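Local coordinates for tubulin-like protein CetZ1 (Haloferax volcanii, PDB 4B46) that binds guanine nucleotides as a tubulin-like cytoskeletal GTPase and controls cell shape, being essential for the rod-shaped cells needed for efficient swimming, at residues A36-L44 with R62-A70; D53-R62 with I78-A89. All coordinates share one frame; numbering follows the deposited sequence.

Contact 1 (A36-L44 with R62-A70); sequences AVNSAKADL and RVKGHGVGA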
# COMPACT_ATOMS: atom_id res chain seq x y z
N ALA A 36 13.20 6.10 4.66
CA ALA A 36 12.98 5.01 5.62
C ALA A 36 13.20 5.52 7.04
O ALA A 36 14.21 6.17 7.32
CB ALA A 36 13.93 3.86 5.33
N VAL A 37 12.25 5.23 7.92
CA VAL A 37 12.33 5.67 9.30
C VAL A 37 12.29 4.45 10.20
O VAL A 37 11.41 3.60 10.05
CB VAL A 37 11.15 6.58 9.69
CG1 VAL A 37 11.34 7.12 11.12
CG2 VAL A 37 10.99 7.75 8.70
N ASN A 38 13.23 4.37 11.13
CA ASN A 38 13.26 3.22 12.04
C ASN A 38 13.96 3.59 13.34
O ASN A 38 14.64 4.62 13.42
CB ASN A 38 13.94 2.01 11.37
CG ASN A 38 13.44 0.66 11.91
OD1 ASN A 38 13.10 0.53 13.09
ND2 ASN A 38 13.42 -0.35 11.05
N SER A 39 13.79 2.76 14.37
CA SER A 39 14.45 2.99 15.65
C SER A 39 15.50 1.92 15.85
O SER A 39 16.23 1.92 16.85
CB SER A 39 13.44 2.93 16.79
OG SER A 39 12.75 1.70 16.80
N ALA A 40 15.58 1.00 14.89
CA ALA A 40 16.55 -0.08 14.95
C ALA A 40 17.59 0.18 13.88
O ALA A 40 17.27 0.21 12.69
CB ALA A 40 15.87 -1.45 14.73
N LYS A 41 18.83 0.39 14.31
CA LYS A 41 19.91 0.81 13.42
C LYS A 41 20.26 -0.26 12.41
O LYS A 41 20.49 0.04 11.23
CB LYS A 41 21.14 1.21 14.23
CG LYS A 41 22.28 1.75 13.39
CD LYS A 41 23.28 2.52 14.24
CE LYS A 41 24.47 3.01 13.43
NZ LYS A 41 25.47 1.93 13.18
N ALA A 42 20.30 -1.51 12.85
CA ALA A 42 20.65 -2.62 11.98
C ALA A 42 19.69 -2.74 10.77
O ALA A 42 20.13 -3.10 9.68
CB ALA A 42 20.69 -3.92 12.76
N ASP A 43 18.41 -2.44 10.97
CA ASP A 43 17.42 -2.49 9.89
C ASP A 43 17.74 -1.50 8.78
O ASP A 43 17.65 -1.84 7.60
CB ASP A 43 16.00 -2.21 10.42
CG ASP A 43 15.52 -3.26 11.40
OD1 ASP A 43 16.25 -4.24 11.62
OD2 ASP A 43 14.41 -3.12 11.95
N LEU A 44 18.12 -0.28 9.16
CA LEU A 44 18.40 0.76 8.19
C LEU A 44 19.65 0.44 7.37
O LEU A 44 19.71 0.75 6.19
CB LEU A 44 18.55 2.12 8.87
CG LEU A 44 17.28 2.68 9.52
CD1 LEU A 44 17.63 3.94 10.29
CD2 LEU A 44 16.20 2.96 8.46
N ARG A 62 15.83 6.97 23.66
CA ARG A 62 15.00 6.01 24.38
C ARG A 62 15.46 4.57 24.19
O ARG A 62 15.34 3.76 25.10
CB ARG A 62 13.53 6.08 23.93
CG ARG A 62 12.84 7.42 24.14
CD ARG A 62 12.54 7.70 25.59
NE ARG A 62 11.46 6.89 26.17
CZ ARG A 62 10.16 7.17 26.02
NH1 ARG A 62 9.77 8.19 25.28
NH2 ARG A 62 9.25 6.41 26.61
N VAL A 63 15.90 4.22 22.98
CA VAL A 63 16.26 2.83 22.73
C VAL A 63 17.64 2.63 22.13
O VAL A 63 18.03 1.50 21.83
CB VAL A 63 15.20 2.09 21.86
CG1 VAL A 63 13.87 2.01 22.60
CG2 VAL A 63 15.04 2.78 20.50
N LYS A 64 18.38 3.72 21.93
CA LYS A 64 19.78 3.65 21.55
C LYS A 64 20.06 2.77 20.33
O LYS A 64 21.03 2.00 20.32
CB LYS A 64 20.62 3.18 22.75
CG LYS A 64 20.72 4.22 23.86
CD LYS A 64 21.58 5.39 23.41
CE LYS A 64 21.57 6.50 24.42
NZ LYS A 64 22.52 7.58 24.04
N GLY A 65 19.20 2.87 19.33
CA GLY A 65 19.38 2.11 18.10
C GLY A 65 18.93 0.66 18.14
O GLY A 65 19.21 -0.11 17.22
N HIS A 66 18.23 0.27 19.20
CA HIS A 66 17.88 -1.13 19.38
C HIS A 66 16.42 -1.45 19.12
O HIS A 66 15.98 -2.57 19.39
CB HIS A 66 18.25 -1.60 20.78
CG HIS A 66 19.71 -1.80 20.98
ND1 HIS A 66 20.48 -0.96 21.75
CD2 HIS A 66 20.55 -2.75 20.50
CE1 HIS A 66 21.73 -1.38 21.75
NE2 HIS A 66 21.80 -2.46 21.00
N GLY A 67 15.67 -0.49 18.60
CA GLY A 67 14.26 -0.71 18.32
C GLY A 67 13.39 -0.68 19.57
O GLY A 67 13.89 -0.68 20.70
N VAL A 68 12.07 -0.67 19.36
CA VAL A 68 11.12 -0.68 20.46
C VAL A 68 10.44 -2.04 20.58
O VAL A 68 9.49 -2.20 21.35
CB VAL A 68 10.04 0.41 20.32
CG1 VAL A 68 10.68 1.80 20.12
CG2 VAL A 68 9.09 0.09 19.18
N GLY A 69 10.95 -3.02 19.84
CA GLY A 69 10.33 -4.33 19.83
C GLY A 69 8.92 -4.18 19.29
O GLY A 69 8.72 -3.58 18.24
N ALA A 70 7.94 -4.69 20.03
CA ALA A 70 6.55 -4.62 19.60
C ALA A 70 5.76 -3.71 20.53
O ALA A 70 4.55 -3.88 20.72
CB ALA A 70 5.93 -6.01 19.57
O HOH W 1 17.03 4.27 18.05
O HOH W 2 19.75 -2.55 15.47

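Contact 2 (D53-R62 with I78-A89); sequences DQRVLIGQSR and IAEEDIDEVQGA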
# COMPACT_ATOMS: atom_id res chain seq x y z
N ASP A 53 21.31 9.13 3.25
CA ASP A 53 20.80 10.40 3.77
C ASP A 53 19.28 10.41 3.94
O ASP A 53 18.73 11.31 4.57
CB ASP A 53 21.25 11.55 2.86
CG ASP A 53 21.26 11.15 1.40
OD1 ASP A 53 22.28 10.61 0.93
OD2 ASP A 53 20.24 11.38 0.72
N GLN A 54 18.59 9.42 3.37
CA GLN A 54 17.14 9.32 3.52
C GLN A 54 16.73 8.18 4.46
O GLN A 54 15.56 7.77 4.49
CB GLN A 54 16.47 9.15 2.15
CG GLN A 54 17.01 10.08 1.07
CD GLN A 54 16.25 11.38 0.98
OE1 GLN A 54 15.87 11.97 2.00
NE2 GLN A 54 16.03 11.85 -0.24
N ARG A 55 17.69 7.66 5.21
CA ARG A 55 17.43 6.68 6.25
C ARG A 55 17.50 7.38 7.60
O ARG A 55 18.56 7.85 7.99
CB ARG A 55 18.47 5.56 6.19
CG ARG A 55 18.43 4.76 4.90
CD ARG A 55 19.57 3.75 4.83
NE ARG A 55 19.85 3.38 3.45
CZ ARG A 55 20.67 2.40 3.08
NH1 ARG A 55 21.30 1.67 4.00
NH2 ARG A 55 20.85 2.14 1.79
N VAL A 56 16.37 7.48 8.30
CA VAL A 56 16.33 8.25 9.53
C VAL A 56 16.19 7.35 10.74
O VAL A 56 15.21 6.61 10.86
CB VAL A 56 15.15 9.23 9.55
CG1 VAL A 56 15.28 10.20 10.73
CG2 VAL A 56 15.06 10.00 8.25
N LEU A 57 17.16 7.44 11.64
CA LEU A 57 17.10 6.74 12.92
C LEU A 57 16.46 7.64 13.97
O LEU A 57 16.95 8.73 14.25
CB LEU A 57 18.50 6.34 13.37
CG LEU A 57 18.64 5.51 14.65
CD1 LEU A 57 18.00 4.14 14.45
CD2 LEU A 57 20.12 5.39 15.03
N ILE A 58 15.35 7.19 14.56
CA ILE A 58 14.70 7.95 15.62
C ILE A 58 14.73 7.17 16.93
O ILE A 58 15.07 5.99 16.97
CB ILE A 58 13.23 8.28 15.29
CG1 ILE A 58 12.41 7.00 15.11
CG2 ILE A 58 13.14 9.14 14.02
CD1 ILE A 58 10.91 7.25 14.96
N GLY A 59 14.36 7.85 18.01
CA GLY A 59 14.24 7.20 19.31
C GLY A 59 15.57 6.88 19.96
O GLY A 59 15.61 6.09 20.91
N GLN A 60 16.65 7.47 19.47
CA GLN A 60 17.97 7.15 20.01
C GLN A 60 18.05 7.38 21.52
O GLN A 60 18.65 6.58 22.25
CB GLN A 60 19.06 7.96 19.30
CG GLN A 60 19.13 7.77 17.80
CD GLN A 60 18.46 8.90 17.02
OE1 GLN A 60 17.34 9.32 17.33
NE2 GLN A 60 19.16 9.40 16.01
N SER A 61 17.42 8.46 21.99
CA SER A 61 17.46 8.79 23.41
C SER A 61 16.70 7.77 24.28
O SER A 61 16.91 7.73 25.49
CB SER A 61 16.88 10.18 23.65
OG SER A 61 15.47 10.18 23.42
N ARG A 62 15.83 6.97 23.66
CA ARG A 62 15.00 6.01 24.38
C ARG A 62 15.46 4.57 24.19
O ARG A 62 15.34 3.76 25.10
CB ARG A 62 13.53 6.08 23.93
CG ARG A 62 12.84 7.42 24.14
CD ARG A 62 12.54 7.70 25.59
NE ARG A 62 11.46 6.89 26.17
CZ ARG A 62 10.16 7.17 26.02
NH1 ARG A 62 9.77 8.19 25.28
NH2 ARG A 62 9.25 6.41 26.61
N ILE A 78 8.13 7.88 20.44
CA ILE A 78 9.40 8.28 19.82
C ILE A 78 9.16 9.00 18.50
O ILE A 78 9.88 9.94 18.16
CB ILE A 78 10.41 7.12 19.62
CG1 ILE A 78 9.81 6.01 18.77
CG2 ILE A 78 10.91 6.60 20.98
CD1 ILE A 78 10.84 5.00 18.28
N ALA A 79 8.14 8.57 17.75
CA ALA A 79 7.79 9.27 16.52
C ALA A 79 7.37 10.71 16.81
O ALA A 79 7.71 11.63 16.06
CB ALA A 79 6.66 8.51 15.77
N GLU A 80 6.63 10.91 17.90
CA GLU A 80 6.22 12.26 18.26
C GLU A 80 7.39 13.12 18.74
O GLU A 80 7.48 14.28 18.38
CB GLU A 80 5.10 12.23 19.30
CG GLU A 80 3.83 11.59 18.75
CD GLU A 80 2.61 11.85 19.60
OE1 GLU A 80 2.74 11.89 20.84
OE2 GLU A 80 1.51 12.02 19.03
N GLU A 81 8.28 12.53 19.54
CA GLU A 81 9.42 13.27 20.10
C GLU A 81 10.40 13.63 19.00
O GLU A 81 10.97 14.72 18.98
CB GLU A 81 10.13 12.41 21.16
CG GLU A 81 9.31 12.17 22.41
CD GLU A 81 9.81 10.99 23.25
OE1 GLU A 81 10.75 10.27 22.83
OE2 GLU A 81 9.24 10.78 24.34
N ASP A 82 10.59 12.70 18.06
CA ASP A 82 11.64 12.86 17.06
C ASP A 82 11.13 13.19 15.65
O ASP A 82 11.84 12.97 14.67
CB ASP A 82 12.53 11.61 17.03
CG ASP A 82 13.33 11.43 18.32
OD1 ASP A 82 13.60 12.42 19.03
OD2 ASP A 82 13.71 10.28 18.63
N ILE A 83 9.92 13.73 15.56
CA ILE A 83 9.31 14.00 14.25
C ILE A 83 10.15 14.99 13.43
O ILE A 83 10.13 14.95 12.20
CB ILE A 83 7.84 14.51 14.37
CG1 ILE A 83 7.11 14.31 13.05
CG2 ILE A 83 7.77 15.97 14.83
CD1 ILE A 83 6.98 12.84 12.65
N ASP A 84 10.91 15.85 14.10
CA ASP A 84 11.74 16.80 13.39
C ASP A 84 12.92 16.13 12.70
O ASP A 84 13.42 16.63 11.69
CB ASP A 84 12.21 17.93 14.32
CG ASP A 84 11.08 18.90 14.66
OD1 ASP A 84 10.18 19.10 13.82
OD2 ASP A 84 11.08 19.46 15.78
N GLU A 85 13.37 14.99 13.22
CA GLU A 85 14.41 14.21 12.54
C GLU A 85 13.88 13.70 11.21
O GLU A 85 14.58 13.72 10.19
CB GLU A 85 14.86 13.02 13.39
CG GLU A 85 15.72 13.38 14.57
CD GLU A 85 16.37 12.15 15.19
OE1 GLU A 85 15.67 11.40 15.91
OE2 GLU A 85 17.57 11.93 14.95
N VAL A 86 12.65 13.21 11.24
CA VAL A 86 12.02 12.72 10.03
C VAL A 86 11.82 13.87 9.05
O VAL A 86 12.15 13.76 7.87
CB VAL A 86 10.68 12.05 10.34
CG1 VAL A 86 10.08 11.45 9.06
CG2 VAL A 86 10.86 10.98 11.41
N GLN A 87 11.30 14.99 9.56
CA GLN A 87 11.05 16.16 8.73
C GLN A 87 12.33 16.70 8.10
O GLN A 87 12.32 17.22 6.99
CB GLN A 87 10.34 17.27 9.53
CG GLN A 87 9.83 18.42 8.66
CD GLN A 87 8.93 17.94 7.52
OE1 GLN A 87 8.07 17.07 7.70
NE2 GLN A 87 9.15 18.48 6.32
N GLY A 88 13.43 16.56 8.83
CA GLY A 88 14.74 16.92 8.33
C GLY A 88 15.01 16.25 6.99
O GLY A 88 15.43 16.91 6.04
N ALA A 89 14.75 14.95 6.93
CA ALA A 89 14.93 14.17 5.70
C ALA A 89 13.90 14.48 4.62
O ALA A 89 14.22 14.47 3.43
CB ALA A 89 14.87 12.70 6.02
O HOH W 3 13.53 9.60 21.45
O HOH W 4 16.37 10.59 20.40

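Contact 1 (A36-L44 with R62-A70)
Two loops of the GTPase domain meet here, backbone to backbone, beside the nucleotide site: Ser39 and Ala40, between strand 31-38 and helix 41-45, lie against the glycine-rich run Gly65 to Val68. A pair of main-chain hydrogen bonds forms a single beta bridge between Ala40 and His66. Lys41 N points almost straight at Gly65 O (3.0 Å, 173° at the hydrogen), whereas the Gly67 N to Ser39 O bond is more bent, at 142°. Water 1 also donates to Ser39 O and accepts from Gly65 N; water 2 links Gly65 O to Ala42 N. Glycine suits Gly65 and Gly67, where a positive phi favours it: Gly65 is an inner residue of the type I' turn from Val63 to His66, and a CB on Gly67 would fall tight against Ala40 CB. Ser39 turns its hydroxyl between its own N and carbonyl carbon (chi1 57°), which lays OG 3.2 Å from Gly67 CA, while Val63 CG2 closes on Ser39 CB at 4.0 Å. On the strand side, Asn38 OD1 accepts from Ser39 N in its carbonyl plane (2.7 Å) and from Ala40 N above it, the latter an Asx turn just before helix 41-45. Ser39 OG is hydrogen-bonded to Thr111, a GTP-binding residue, and Gly69 touches the GDP. Helix 72-81 packs Ile78 against Ser39 and Val68, and Gln10 of helix 9-26 meets Asn38.

Contact 2 (D53-R62 with I78-A89)
Strand 55-57 and helix 83-89 run nearly antiparallel, their axes 8.4 Å apart at 166°, and the chain beyond the strand bends at Gly59 to meet the end of helix 72-81. Val56 sets its two methyls on successive turns of the helix: CG2 presses on Ala89 CB at 3.5 Å, while CG1 meets Glu85 O. Ile58 spreads further, with CG2 against Val86 CG2 and CD1 meeting Ile78 CD1 at 4.0 Å, the two isoleucines crossing at about a right angle. Branched aliphatic residues suit this layer, where a helix covers an edge strand of the Rossmann-like GTPase sheet of the tubulin/FtsZ family. Gly59, of positive phi, comes so close to Ile78 that a CB would clash, and its N donates to Asp82 OD2 (2.6 Å), met nearly along the carboxylate C-O bond. Waters 3 and 4 lie between that carboxylate and Ser61. Gln60 bends at chi2 (100°), bringing its amide nearly coplanar with the Glu85 carboxylate, and NE2 donates to the syn lone pair of OE2 at 3.2 Å, though OE1 then lies close to Glu85 OE1, two acceptors that do not bond. Without the amide, as with an alanine here, Glu85 OE2 would probably lose this donor and the carboxylate would be freer to turn. Arg62 folds back through chi2 and chi3, resting CG on Ile78 CG2 and forming a salt bridge from NH1 to Glu81 OE2 (2.8 Å); Glu77 takes its NH2.

From the N terminus, the chain leaves strand 31-38 through the first segment of contact 1, continues by helix 41-45 into strand 55-57, and returns at 62-70, where contact 1 closes its loop. Contact 2 opens at 53-62, inside that loop, and closes at 78-89, beyond it, so the two cross rather than nest, sharing Arg62 and helix 60-63. Their strands are neighbours in one parallel part of the sheet: Ala36 O accepts from Val56 N at 2.7 Å, a probable hydrogen bond. Contact 1 thus holds two loops together beside the nucleotide, contact 2 fastens the outermost strand to helices 72-81 and 83-90, and Ile78 packs in both neighbourhoods.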